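Long-range contacts in putative phosphatase (Bacteroides thetaiotaomicron, PDB 3KYA), which binds zinc and is probably a hydrolase, perhaps a phosphatase, joining an immunoglobulin-like domain to a six-bladed beta-propeller: residues Pro25-Ala30 with Phe99-Lys104; Ile52-Ile58 with Cys69-Ala75; Cys111-Asn115 with Glu131-Cys136; Val396-Cys402 with Phe443-Leu449. All blocks are in the same frame, centred on the assembly; numbering follows the deposited sequence.

Contact 1. Residues Pro25-Ala30 with Phe99-Lys104; sequences PKEGGA and FSYEKK
Lys104 reaches Ala30 with its ammonium group: NZ gives a hydrogen bond of 2.8 Å to Ala30 O, in the carbonyl plane and on a lone pair, its chain extended beyond CG to span the gap. Three backbone bonds precede it along the pair. Ser100 N binds Lys26 O at 2.9 Å, Gly28 N returns a bond of 3.1 Å to Ser100 O, and Glu102 N meets Gly28 O at 2.8 Å, lying 44° out of that carbonyl plane. This alternation is that of parallel strands, which here place 100-101 at the edge of the IPT/TIG sheet, beside 19-28. Where the strands end, one water takes the N-H of Ala30 and donates to Glu102 O.

Phe99 packs against the backbone of 25-28. Its CG is anti to the backbone N (chi1 177°), which swings the ring back toward that segment; CZ comes to 3.2 Å from Gly28 N, and Pro25 O sits at the ring edge. Tyr101 leans with CE1 near Ala30 N, while its hydroxyl is bound by Glu474 and Gly74. On the side where Glu27 lies, the extended Glu102 chain brings its carboxylate alongside Gly28, with OE1 3.5 Å from Gly28 CA, and OE2 meets Glu27 CG.

Pro25 O is buried with no polar partner in the model. The two glutamates bring their OE2 atoms to 5.8 Å, that of Glu27 to that of Glu102, a spacing of like charges that may slightly favour protonation of one of them.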
loop_
_atom_site.group_PDB
_atom_site.type_symbol
_atom_site.label_atom_id
_atom_site.label_comp_id
_atom_site.label_asym_id
_atom_site.label_seq_id
_atom_site.Cartn_x
_atom_site.Cartn_y
_atom_site.Cartn_z
ATOM N N PRO A 25 0.744 -22.392 4.371
ATOM C CA PRO A 25 1.321 -22.427 3.013
ATOM C C PRO A 25 2.643 -23.200 2.942
ATOM O O PRO A 25 3.226 -23.527 3.972
ATOM C CB PRO A 25 1.545 -20.949 2.693
ATOM C CG PRO A 25 1.809 -20.316 4.025
ATOM C CD PRO A 25 0.907 -21.067 4.998
ATOM N N LYS A 26 3.102 -23.496 1.727
ATOM C CA LYS A 26 4.347 -24.238 1.515
ATOM C C LYS A 26 5.571 -23.329 1.594
ATOM O O LYS A 26 6.700 -23.796 1.768
ATOM C CB LYS A 26 4.318 -24.944 0.147
ATOM C CG LYS A 26 3.188 -25.980 -0.016
ATOM C CD LYS A 26 3.307 -27.118 0.999
ATOM C CE LYS A 26 2.308 -28.256 0.731
ATOM N NZ LYS A 26 0.878 -27.905 1.043
ATOM N N GLU A 27 5.337 -22.034 1.445
ATOM C CA GLU A 27 6.380 -21.027 1.486
ATOM C C GLU A 27 5.856 -19.807 2.232
ATOM O O GLU A 27 4.649 -19.563 2.281
ATOM C CB GLU A 27 6.810 -20.620 0.067
ATOM C CG GLU A 27 5.679 -20.061 -0.804
ATOM C CD GLU A 27 4.707 -21.131 -1.323
ATOM O OE1 GLU A 27 5.147 -22.043 -2.069
ATOM O OE2 GLU A 27 3.488 -21.041 -1.029
ATOM N N GLY A 28 6.768 -19.025 2.784
ATOM C CA GLY A 28 6.404 -17.820 3.517
ATOM C C GLY A 28 7.570 -17.294 4.333
ATOM O O GLY A 28 8.627 -17.925 4.387
ATOM N N GLY A 29 7.359 -16.132 4.953
ATOM C CA GLY A 29 8.380 -15.454 5.758
ATOM C C GLY A 29 8.057 -15.453 7.244
ATOM O O GLY A 29 7.033 -15.986 7.669
ATOM N N ALA A 30 8.951 -14.873 8.035
ATOM C CA ALA A 30 8.749 -14.759 9.478
ATOM C C ALA A 30 7.409 -14.101 9.776
ATOM O O ALA A 30 6.981 -13.221 9.053
ATOM C CB ALA A 30 9.881 -13.957 10.102
ATOM N N PHE A 99 9.640 -26.528 4.829
ATOM C CA PHE A 99 8.939 -25.284 4.541
ATOM C C PHE A 99 9.908 -24.393 3.775
ATOM O O PHE A 99 11.091 -24.389 4.077
ATOM C CB PHE A 99 8.524 -24.618 5.859
ATOM C CG PHE A 99 7.860 -23.278 5.703
ATOM C CD1 PHE A 99 6.524 -23.180 5.343
ATOM C CD2 PHE A 99 8.550 -22.118 5.994
ATOM C CE1 PHE A 99 5.904 -21.947 5.229
ATOM C CE2 PHE A 99 7.942 -20.886 5.885
ATOM C CZ PHE A 99 6.612 -20.799 5.496
ATOM N N SER A 100 9.429 -23.652 2.783
ATOM C CA SER A 100 10.311 -22.783 2.014
ATOM C C SER A 100 10.310 -21.385 2.642
ATOM O O SER A 100 9.387 -20.589 2.429
ATOM C CB SER A 100 9.905 -22.748 0.546
ATOM O OG SER A 100 10.822 -21.953 -0.167
ATOM N N TYR A 101 11.346 -21.122 3.441
ATOM C CA TYR A 101 11.496 -19.862 4.170
ATOM C C TYR A 101 11.923 -18.725 3.252
ATOM O O TYR A 101 12.961 -18.813 2.585
ATOM C CB TYR A 101 12.505 -20.043 5.312
ATOM C CG TYR A 101 12.729 -18.794 6.139
ATOM C CD1 TYR A 101 11.823 -18.431 7.143
ATOM C CD2 TYR A 101 13.833 -17.971 5.919
ATOM C CE1 TYR A 101 11.999 -17.276 7.895
ATOM C CE2 TYR A 101 14.021 -16.804 6.685
ATOM C CZ TYR A 101 13.099 -16.467 7.665
ATOM O OH TYR A 101 13.280 -15.323 8.435
ATOM N N GLU A 102 11.121 -17.661 3.220
ATOM C CA GLU A 102 11.398 -16.496 2.394
ATOM C C GLU A 102 12.131 -15.455 3.253
ATOM O O GLU A 102 11.572 -14.916 4.222
ATOM C CB GLU A 102 10.109 -15.904 1.836
ATOM C CG GLU A 102 9.345 -16.842 0.897
ATOM C CD GLU A 102 7.974 -16.302 0.497
ATOM O OE1 GLU A 102 7.435 -15.409 1.199
ATOM O OE2 GLU A 102 7.430 -16.794 -0.512
ATOM N N LYS A 103 13.371 -15.168 2.877
ATOM C CA LYS A 103 14.209 -14.255 3.646
ATOM C C LYS A 103 13.727 -12.817 3.541
ATOM O O LYS A 103 13.200 -12.405 2.505
ATOM C CB LYS A 103 15.668 -14.355 3.193
ATOM C CG LYS A 103 16.277 -15.730 3.437
ATOM C CD LYS A 103 17.781 -15.749 3.191
ATOM C CE LYS A 103 18.132 -15.630 1.729
ATOM N NZ LYS A 103 17.671 -16.822 0.958
ATOM N N LYS A 104 13.937 -12.059 4.614
ATOM C CA LYS A 104 13.569 -10.647 4.661
ATOM C C LYS A 104 14.752 -9.735 4.975
ATOM O O LYS A 104 15.768 -10.163 5.519
ATOM C CB LYS A 104 12.485 -10.419 5.729
ATOM C CG LYS A 104 11.115 -10.955 5.351
ATOM C CD LYS A 104 10.108 -10.792 6.495
ATOM C CE LYS A 104 8.719 -11.241 6.069
ATOM N NZ LYS A 104 7.768 -11.240 7.229
HETATM O O HOH W 1 11.380 -13.934 6.736
#

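Contact 2. Residues Ile52-Ile58 with Cys69-Ala75. With EDO (1,2-ethanediol), chain D; EDO (1,2-ethanediol), chain C.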
loop_
_atom_site.group_PDB
_atom_site.type_symbol
_atom_site.label_atom_id
_atom_site.label_comp_id
_atom_site.label_asym_id
_atom_site.label_seq_id
_atom_site.Cartn_x
_atom_site.Cartn_y
_atom_site.Cartn_z
ATOM N N ILE A 52 10.950 -24.713 13.773
ATOM C CA ILE A 52 11.019 -24.585 12.323
ATOM C C ILE A 52 12.392 -24.031 11.987
ATOM O O ILE A 52 12.787 -22.984 12.495
ATOM C CB ILE A 52 9.924 -23.684 11.754
ATOM C CG1 ILE A 52 8.540 -24.198 12.152
ATOM C CG2 ILE A 52 10.041 -23.614 10.206
ATOM C CD1 ILE A 52 7.409 -23.362 11.586
ATOM N N GLY A 53 13.132 -24.735 11.128
ATOM C CA GLY A 53 14.477 -24.302 10.770
ATOM C C GLY A 53 15.385 -24.201 11.990
ATOM O O GLY A 53 16.273 -23.343 12.040
ATOM N N GLY A 54 15.150 -25.065 12.973
ATOM C CA GLY A 54 15.905 -25.055 14.234
ATOM C C GLY A 54 15.501 -23.984 15.238
ATOM O O GLY A 54 16.055 -23.929 16.337
ATOM N N LYS A 55 14.531 -23.146 14.887
ATOM C CA LYS A 55 14.081 -22.057 15.760
ATOM C C LYS A 55 12.746 -22.387 16.435
ATOM O O LYS A 55 11.827 -22.878 15.778
ATOM C CB LYS A 55 13.905 -20.782 14.950
ATOM C CG LYS A 55 15.145 -20.283 14.216
ATOM C CD LYS A 55 16.282 -19.978 15.158
ATOM C CE LYS A 55 17.335 -19.088 14.501
ATOM N NZ LYS A 55 17.857 -19.616 13.195
ATOM N N ASP A 56 12.634 -22.106 17.739
ATOM C CA ASP A 56 11.384 -22.320 18.460
ATOM C C ASP A 56 10.277 -21.467 17.865
ATOM O O ASP A 56 10.483 -20.283 17.580
ATOM C CB ASP A 56 11.531 -21.977 19.948
ATOM C CG ASP A 56 12.512 -22.882 20.671
ATOM O OD1 ASP A 56 12.640 -24.070 20.300
ATOM O OD2 ASP A 56 13.131 -22.392 21.640
ATOM N N ALA A 57 9.114 -22.074 17.658
ATOM C CA ALA A 57 7.964 -21.400 17.072
ATOM C C ALA A 57 6.801 -21.241 18.065
ATOM O O ALA A 57 6.514 -22.141 18.873
ATOM C CB ALA A 57 7.477 -22.149 15.803
ATOM N N ILE A 58 6.136 -20.097 17.989
ATOM C CA ILE A 58 4.968 -19.813 18.818
ATOM C C ILE A 58 3.809 -20.713 18.380
ATOM O O ILE A 58 3.411 -20.681 17.209
ATOM C CB ILE A 58 4.538 -18.334 18.695
ATOM C CG1 ILE A 58 5.631 -17.399 19.233
ATOM C CG2 ILE A 58 3.216 -18.085 19.438
ATOM C CD1 ILE A 58 5.393 -15.937 18.900
ATOM N N CYS A 69 0.742 -22.430 14.082
ATOM C CA CYS A 69 1.886 -21.766 14.707
ATOM C C CYS A 69 2.345 -20.588 13.848
ATOM O O CYS A 69 1.847 -20.377 12.727
ATOM C CB CYS A 69 3.028 -22.763 14.902
ATOM S SG CYS A 69 3.765 -23.339 13.347
ATOM N N PHE A 70 3.258 -19.787 14.384
ATOM C CA PHE A 70 3.854 -18.685 13.628
ATOM C C PHE A 70 5.245 -19.065 13.163
ATOM O O PHE A 70 6.044 -19.607 13.944
ATOM C CB PHE A 70 3.990 -17.426 14.486
ATOM C CG PHE A 70 2.691 -16.715 14.744
ATOM C CD1 PHE A 70 2.011 -16.100 13.699
ATOM C CD2 PHE A 70 2.173 -16.613 16.033
ATOM C CE1 PHE A 70 0.817 -15.417 13.935
ATOM C CE2 PHE A 70 0.974 -15.927 16.276
ATOM C CZ PHE A 70 0.306 -15.333 15.230
ATOM N N VAL A 71 5.563 -18.758 11.905
ATOM C CA VAL A 71 6.904 -19.016 11.380
ATOM C C VAL A 71 7.914 -18.092 12.071
ATOM O O VAL A 71 7.770 -16.876 12.048
ATOM C CB VAL A 71 6.970 -18.806 9.862
ATOM C CG1 VAL A 71 8.409 -18.948 9.335
ATOM C CG2 VAL A 71 6.009 -19.786 9.152
ATOM N N PRO A 72 8.959 -18.666 12.674
ATOM C CA PRO A 72 9.912 -17.806 13.375
ATOM C C PRO A 72 10.925 -17.120 12.468
ATOM O O PRO A 72 11.227 -17.622 11.364
ATOM C CB PRO A 72 10.645 -18.771 14.306
ATOM C CG PRO A 72 10.346 -20.145 13.819
ATOM C CD PRO A 72 9.248 -20.104 12.834
ATOM N N SER A 73 11.434 -15.979 12.923
ATOM C CA SER A 73 12.516 -15.310 12.222
ATOM C C SER A 73 13.730 -16.240 12.145
ATOM O O SER A 73 14.066 -16.929 13.115
ATOM C CB SER A 73 12.918 -14.027 12.958
ATOM O OG SER A 73 11.892 -13.056 12.880
ATOM N N GLY A 74 14.388 -16.272 10.986
ATOM C CA GLY A 74 15.591 -17.066 10.817
ATOM C C GLY A 74 15.406 -18.571 10.672
ATOM O O GLY A 74 16.330 -19.318 10.957
ATOM N N ALA A 75 14.240 -19.016 10.204
ATOM C CA ALA A 75 13.956 -20.446 10.044
ATOM C C ALA A 75 14.434 -20.938 8.666
ATOM O O ALA A 75 13.702 -21.620 7.953
ATOM C CB ALA A 75 12.472 -20.709 10.222
HETATM C C1 EDO D . 9.093 -14.100 15.025
HETATM O O1 EDO D . 10.119 -15.041 15.383
HETATM C C2 EDO D . 7.742 -14.772 14.830
HETATM O O2 EDO D . 7.312 -15.387 16.044
HETATM C C1 EDO C . 13.550 -11.845 9.348
HETATM O O1 EDO C . 14.289 -12.580 10.330
HETATM C C2 EDO C . 12.779 -10.710 10.000
HETATM O O2 EDO C . 11.710 -11.242 10.787
HETATM O O HOH W 2 7.275 -18.164 16.041
#
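The Phe70 ring takes Ile58 at its edge: in one of the two modelled conformers of Ile58, and so with less certainty, Ile58 CG2 lies 3.9 Å from Phe70 CD2, near the ring plane, and the two side chains pass at a slant. The puckered ring of Pro72 is a second centre of packing. Ile52 runs across it at about a right angle, with Ile52 CB 3.8 Å from Pro72 CD, and its CD1 carries on to Cys69 SG. Lys55 CB approaches Pro72 CG at 3.8 Å, and Asp56 O lies against Pro72 CB. Ala57 CB lies near Pro72 CD and Phe70 O.

The contact lies at the end of the hairpin of strands 55-62 and 66-70 in the immunoglobulin-like IPT/TIG domain, with Ile52 ending strand 48-52. Only one backbone bond joins the segments here, Phe70 N to Ile58 O at 3.0 Å and in the carbonyl plane; a water next to it accepts from Ile58 N and donates to Phe70 O. Past Val71 the second chain leaves the pairing and turns through a type II turn, Pro72 to Ala75, while the first enters through a type I' turn, Ile52 to Lys55, whose Gly53 and Gly54 both have positive phi.

Lys55 links these two turns. Bent at chi2 (-60°) and again at chi4, it curls its ammonium group over the second turn, and NZ donates to Gly74 O at 2.7 Å from 36° out of the carbonyl plane. Close by, Ile52 CG2 packs on Ala75 CB at 3.8 Å. An ethanediol, probably from the crystallisation liquor, accepts the N-H of Ser73 at its O1, 2.9 Å away.

Contact 3. Residues Cys111-Asn115 with Glu131-Cys136. With EDO (1,2-ethanediol), chain J.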
loop_
_atom_site.group_PDB
_atom_site.type_symbol
_atom_site.label_atom_id
_atom_site.label_comp_id
_atom_site.label_asym_id
_atom_site.label_seq_id
_atom_site.Cartn_x
_atom_site.Cartn_y
_atom_site.Cartn_z
ATOM N N CYS A 111 29.298 -1.120 13.023
ATOM C CA CYS A 111 30.388 -0.703 13.909
ATOM C C CYS A 111 29.946 0.424 14.802
ATOM O O CYS A 111 28.899 1.038 14.564
ATOM C CB CYS A 111 31.615 -0.287 13.101
ATOM S SG CYS A 111 31.334 1.067 11.957
ATOM N N GLY A 112 30.752 0.701 15.823
ATOM C CA GLY A 112 30.405 1.699 16.823
ATOM C C GLY A 112 29.672 1.032 17.974
ATOM O O GLY A 112 29.151 -0.082 17.838
ATOM N N TYR A 113 29.677 1.695 19.125
ATOM C CA TYR A 113 28.961 1.221 20.303
ATOM C C TYR A 113 28.814 2.340 21.315
ATOM O O TYR A 113 29.494 3.370 21.246
ATOM C CB TYR A 113 29.648 0.023 20.965
ATOM C CG TYR A 113 30.952 0.327 21.664
ATOM C CD1 TYR A 113 32.142 0.438 20.947
ATOM C CD2 TYR A 113 31.006 0.466 23.043
ATOM C CE1 TYR A 113 33.350 0.702 21.591
ATOM C CE2 TYR A 113 32.204 0.725 23.697
ATOM C CZ TYR A 113 33.372 0.845 22.966
ATOM O OH TYR A 113 34.563 1.097 23.605
ATOM N N ARG A 114 27.909 2.119 22.255
ATOM C CA ARG A 114 27.645 3.069 23.304
ATOM C C ARG A 114 27.499 2.251 24.578
ATOM O O ARG A 114 26.537 1.471 24.695
ATOM C CB ARG A 114 26.370 3.853 22.964
ATOM C CG ARG A 114 25.988 4.919 23.930
ATOM C CD ARG A 114 24.605 5.494 23.593
ATOM N NE ARG A 114 24.090 6.325 24.676
ATOM C CZ ARG A 114 23.767 7.610 24.603
ATOM N NH1 ARG A 114 23.830 8.286 23.461
ATOM N NH2 ARG A 114 23.310 8.224 25.693
ATOM N N ASN A 115 28.451 2.395 25.511
ATOM C CA ASN A 115 28.399 1.639 26.773
ATOM C C ASN A 115 27.400 2.274 27.754
ATOM O O ASN A 115 26.789 3.299 27.443
ATOM C CB ASN A 115 29.818 1.425 27.377
ATOM C CG ASN A 115 30.504 2.723 27.815
ATOM O OD1 ASN A 115 29.859 3.688 28.215
ATOM N ND2 ASN A 115 31.833 2.725 27.767
ATOM N N GLU A 131 36.042 -3.649 23.978
ATOM C CA GLU A 131 35.930 -2.217 24.223
ATOM C C GLU A 131 37.335 -1.753 24.602
ATOM O O GLU A 131 38.049 -2.463 25.309
ATOM C CB GLU A 131 34.883 -1.929 25.306
ATOM C CG GLU A 131 33.474 -2.459 24.951
ATOM C CD GLU A 131 32.370 -1.999 25.911
ATOM O OE1 GLU A 131 32.673 -1.294 26.901
ATOM O OE2 GLU A 131 31.189 -2.339 25.653
ATOM N N GLY A 132 37.765 -0.605 24.080
ATOM C CA GLY A 132 39.147 -0.134 24.267
ATOM C C GLY A 132 39.961 -0.364 23.009
ATOM O O GLY A 132 40.971 0.301 22.775
ATOM N N VAL A 133 39.524 -1.318 22.187
ATOM C CA VAL A 133 40.172 -1.611 20.912
ATOM C C VAL A 133 39.234 -1.319 19.731
ATOM O O VAL A 133 39.610 -0.576 18.818
ATOM C CB VAL A 133 40.623 -3.077 20.826
ATOM C CG1 VAL A 133 41.274 -3.358 19.469
ATOM C CG2 VAL A 133 41.586 -3.413 21.977
ATOM N N LYS A 134 38.024 -1.885 19.746
ATOM C CA LYS A 134 37.111 -1.672 18.621
ATOM C C LYS A 134 36.758 -0.186 18.494
ATOM O O LYS A 134 36.730 0.560 19.485
ATOM C CB LYS A 134 35.861 -2.563 18.680
ATOM C CG LYS A 134 34.881 -2.324 19.807
ATOM C CD LYS A 134 33.610 -3.154 19.583
ATOM C CE LYS A 134 32.686 -3.141 20.800
ATOM N NZ LYS A 134 31.425 -3.884 20.545
ATOM N N CYS A 135 36.505 0.238 17.256
ATOM C CA CYS A 135 36.244 1.635 16.969
ATOM C C CYS A 135 34.909 2.153 17.525
ATOM O O CYS A 135 33.957 1.399 17.763
ATOM C CB CYS A 135 36.326 1.888 15.457
ATOM S SG CYS A 135 34.936 1.196 14.504
ATOM N N CYS A 136 34.875 3.458 17.738
ATOM C CA CYS A 136 33.713 4.150 18.271
ATOM C C CYS A 136 33.827 5.650 17.989
ATOM O O CYS A 136 34.884 6.139 17.591
ATOM C CB CYS A 136 33.564 3.885 19.770
ATOM S SG CYS A 136 35.056 4.271 20.783
HETATM C C1 EDO J . 30.720 -4.700 16.004
HETATM O O1 EDO J . 30.206 -5.819 15.269
HETATM C C2 EDO J . 29.574 -3.765 16.390
HETATM O O2 EDO J . 29.896 -3.030 17.581
HETATM O O HOH W 3 32.913 -0.889 16.715
HETATM O O HOH W 4 36.987 1.194 22.173
HETATM O O HOH W 5 34.515 1.422 26.268
#
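Tyr113 is gripped on both sides by the loop Glu131-Cys136, and these two loops flank the short strand 125-126 as the chain passes from the closing blade of the beta-propeller, which holds strand 105-110, into the first. From CB, chi1 of 70° sets CG between the backbone N and the carbonyl carbon, turning the ring at the other loop. CD1 meets Lys134 CE at 3.6 Å; the methylene lies over the face, 28° off the ring normal, a CH-pi contact, and the lysine reaches there with its chain extended. From the other side of the ring comes Cys136, whose CB stands 3.7 Å from CE1 of Tyr113 and whose sulfur makes an oblique sulfur-aromatic contact.

On the far half of the ring, CE2 touches Glu131 CD at 3.5 Å. This carboxylate comes from the same side as Lys134, its plane 27° from that of the ring. At the tip, OH packs against Glu131 CB at 3.5 Å, and two waters lie at the ring edge, in plane. One, 2.8 Å from Tyr113 OH, also takes the N-H of Gly132 and donates to Lys134 O. The second, 2.7 Å from the same hydroxyl, reaches Asn115 ND2 and Glu131 OE1 only weakly; Asn115 ND2 has a stronger partner in Asp119.

No direct hydrogen bond joins the loops. At their inner end Cys135 SG rests on Cys111 CB, and a water accepts from Gly112 N at 2.8 Å while donating to Cys135 O.

Contact 4. Residues Val396-Cys402 with Phe443-Leu449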
loop_
_atom_site.group_PDB
_atom_site.type_symbol
_atom_site.label_atom_id
_atom_site.label_comp_id
_atom_site.label_asym_id
_atom_site.label_seq_id
_atom_site.Cartn_x
_atom_site.Cartn_y
_atom_site.Cartn_z
ATOM N N VAL A 396 15.979 9.306 6.396
ATOM C CA VAL A 396 16.018 9.142 7.840
ATOM C C VAL A 396 15.285 10.346 8.466
ATOM O O VAL A 396 15.623 11.491 8.193
ATOM C CB VAL A 396 17.464 8.920 8.394
ATOM C CG1 VAL A 396 17.900 7.475 8.102
ATOM C CG2 VAL A 396 18.503 9.974 7.873
ATOM N N ASP A 397 14.260 10.033 9.261
ATOM C CA ASP A 397 13.374 11.010 9.933
ATOM C C ASP A 397 13.928 11.073 11.342
ATOM O O ASP A 397 13.570 10.270 12.200
ATOM C CB ASP A 397 11.953 10.489 9.865
ATOM C CG ASP A 397 10.915 11.499 10.324
ATOM O OD1 ASP A 397 11.265 12.692 10.505
ATOM O OD2 ASP A 397 9.750 11.076 10.482
ATOM N N ARG A 398 14.800 12.046 11.576
ATOM C CA ARG A 398 15.678 12.016 12.764
ATOM C C ARG A 398 15.008 11.859 14.112
ATOM O O ARG A 398 15.362 10.944 14.857
ATOM C CB ARG A 398 16.661 13.214 12.796
ATOM C CG ARG A 398 17.757 13.028 13.842
ATOM C CD ARG A 398 18.869 14.097 13.810
ATOM N NE ARG A 398 18.338 15.430 14.073
ATOM C CZ ARG A 398 18.144 15.971 15.273
ATOM N NH1 ARG A 398 18.418 15.313 16.395
ATOM N NH2 ARG A 398 17.654 17.205 15.350
ATOM N N LEU A 399 14.043 12.726 14.421
ATOM C CA LEU A 399 13.416 12.705 15.738
ATOM C C LEU A 399 12.282 11.691 15.857
ATOM O O LEU A 399 11.655 11.584 16.910
ATOM C CB LEU A 399 12.983 14.124 16.155
ATOM C CG LEU A 399 14.153 15.060 16.493
ATOM C CD1 LEU A 399 13.670 16.475 16.836
ATOM C CD2 LEU A 399 15.024 14.498 17.638
ATOM N N ASN A 400 12.024 10.958 14.779
ATOM C CA ASN A 400 11.073 9.842 14.817
ATOM C C ASN A 400 11.792 8.484 14.787
ATOM O O ASN A 400 11.143 7.450 14.710
ATOM C CB ASN A 400 10.047 9.952 13.696
ATOM C CG ASN A 400 9.086 11.101 13.910
ATOM O OD1 ASN A 400 8.731 11.416 15.049
ATOM N ND2 ASN A 400 8.667 11.745 12.820
ATOM N N PHE A 401 13.123 8.500 14.835
ATOM C CA PHE A 401 13.927 7.285 14.986
ATOM C C PHE A 401 13.635 6.181 13.963
ATOM O O PHE A 401 13.576 4.992 14.313
ATOM C CB PHE A 401 13.715 6.725 16.401
ATOM C CG PHE A 401 13.559 7.797 17.479
ATOM C CD1 PHE A 401 14.590 8.687 17.760
ATOM C CD2 PHE A 401 12.391 7.877 18.222
ATOM C CE1 PHE A 401 14.447 9.657 18.754
ATOM C CE2 PHE A 401 12.227 8.842 19.222
ATOM C CZ PHE A 401 13.259 9.732 19.499
ATOM N N CYS A 402 13.472 6.560 12.702
ATOM C CA CYS A 402 13.156 5.583 11.666
ATOM C C CYS A 402 13.538 6.027 10.252
ATOM O O CYS A 402 13.884 7.185 10.011
ATOM C CB CYS A 402 11.658 5.276 11.722
ATOM S SG CYS A 402 10.592 6.702 11.362
ATOM N N PHE A 443 16.044 2.404 16.217
ATOM C CA PHE A 443 17.164 3.322 16.084
ATOM C C PHE A 443 17.000 4.412 17.134
ATOM O O PHE A 443 15.960 4.479 17.811
ATOM C CB PHE A 443 17.161 4.018 14.714
ATOM C CG PHE A 443 17.216 3.088 13.508
ATOM C CD1 PHE A 443 18.432 2.688 12.968
ATOM C CD2 PHE A 443 16.046 2.692 12.856
ATOM C CE1 PHE A 443 18.480 1.844 11.842
ATOM C CE2 PHE A 443 16.088 1.887 11.734
ATOM C CZ PHE A 443 17.307 1.451 11.228
ATOM N N ARG A 444 18.034 5.236 17.311
ATOM C CA ARG A 444 17.910 6.467 18.098
ATOM C C ARG A 444 17.936 7.551 17.010
ATOM O O ARG A 444 17.537 7.264 15.869
ATOM C CB ARG A 444 18.989 6.592 19.180
ATOM C CG ARG A 444 18.956 5.418 20.171
ATOM C CD ARG A 444 19.799 5.621 21.400
ATOM N NE ARG A 444 19.239 6.670 22.247
ATOM C CZ ARG A 444 19.577 6.889 23.509
ATOM N NH1 ARG A 444 20.491 6.135 24.108
ATOM N NH2 ARG A 444 18.994 7.871 24.173
ATOM N N ASP A 445 18.353 8.781 17.310
ATOM C CA ASP A 445 18.358 9.835 16.269
ATOM C C ASP A 445 19.179 9.407 15.031
ATOM O O ASP A 445 20.367 9.107 15.148
ATOM C CB ASP A 445 18.911 11.158 16.804
ATOM C CG ASP A 445 18.186 11.657 18.045
ATOM O OD1 ASP A 445 17.986 10.861 19.011
ATOM O OD2 ASP A 445 17.863 12.870 18.063
ATOM N N VAL A 446 18.551 9.411 13.858
ATOM C CA VAL A 446 19.186 8.980 12.598
ATOM C C VAL A 446 19.361 10.158 11.637
ATOM O O VAL A 446 18.398 10.842 11.303
ATOM C CB VAL A 446 18.399 7.814 11.926
ATOM C CG1 VAL A 446 18.746 6.481 12.593
ATOM C CG2 VAL A 446 16.877 8.080 11.941
ATOM N N SER A 447 20.590 10.355 11.160
ATOM C CA SER A 447 20.944 11.526 10.332
ATOM C C SER A 447 21.497 11.230 8.931
ATOM O O SER A 447 21.316 12.036 8.016
ATOM C CB SER A 447 21.970 12.388 11.099
ATOM O OG SER A 447 23.136 11.630 11.432
ATOM N N GLY A 448 22.182 10.101 8.780
ATOM C CA GLY A 448 22.817 9.716 7.518
ATOM C C GLY A 448 22.242 8.442 6.924
ATOM O O GLY A 448 21.793 7.551 7.660
ATOM N N LEU A 449 22.263 8.360 5.592
ATOM C CA LEU A 449 21.701 7.231 4.863
ATOM C C LEU A 449 22.286 7.123 3.463
ATOM O O LEU A 449 22.380 8.130 2.741
ATOM C CB LEU A 449 20.169 7.395 4.734
ATOM C CG LEU A 449 19.380 6.235 4.127
ATOM C CD1 LEU A 449 19.399 5.037 5.065
ATOM C CD2 LEU A 449 17.911 6.650 3.803
HETATM O O HOH W 6 13.309 3.209 16.313
#
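Val396 and Val446 form the tight half of this buried contact. Val396 CB stands 3.7 Å from Val446 CG2, its own CG2 presses to 3.4 Å from Ser447 C, and CG1 extends to Leu449 CB. Arg398 CB is 3.3 Å from Val446 O, a carbonyl buried here with no polar partner in the model; apolar carbons of Arg398 and Val396, with the Arg398 CA-H, lie against it.

The other half is looser and partly exposed. Arg398, bent at chi3 (62°), brings NH1 to 3.0 Å from Asp445 OD2 in a salt bridge, with the guanidinium and carboxylate planes 25° apart. Asp445 OD1 sits at the edge of the Phe401 ring, 3.7 Å from CE1, and Phe401 CB rests near Phe443 O. A water accepts from Phe443 N and lies 2.7 Å from Phe401 O. Trp430 meets Phe401 edge-to-face.

The short 3-10 turn 398-400 joins strands 391-397 and 402-406 of one propeller blade. Against it lies the start of strand 446-452 in the closing blade, where Ser447 and Gly448 form a classic beta bulge opposite His461 of strand 457-462, and Ser447 also touches strand 141-147.

Overall arrangement
From the N terminus, the chain first builds the immunoglobulin-like IPT/TIG domain. Contact 2 lies within the loop that contact 1 closes: the latter returns the chain after 68 residues to the edge of the sheet beside strand 19-28, while the former ties the hairpin 55-62 and 66-70. Their centres are 10 Å apart, and they touch through Tyr101 and the 72-75 turn. Strand 105-110 then enters the propeller and pairs with 467-473, so the ring's last blade joins both ends of the propeller chain. Contact 3 closes a short loop just beyond that strand; contact 4, in series after it, joins the last two blades. Arg114 packs against Arg444, linking the two.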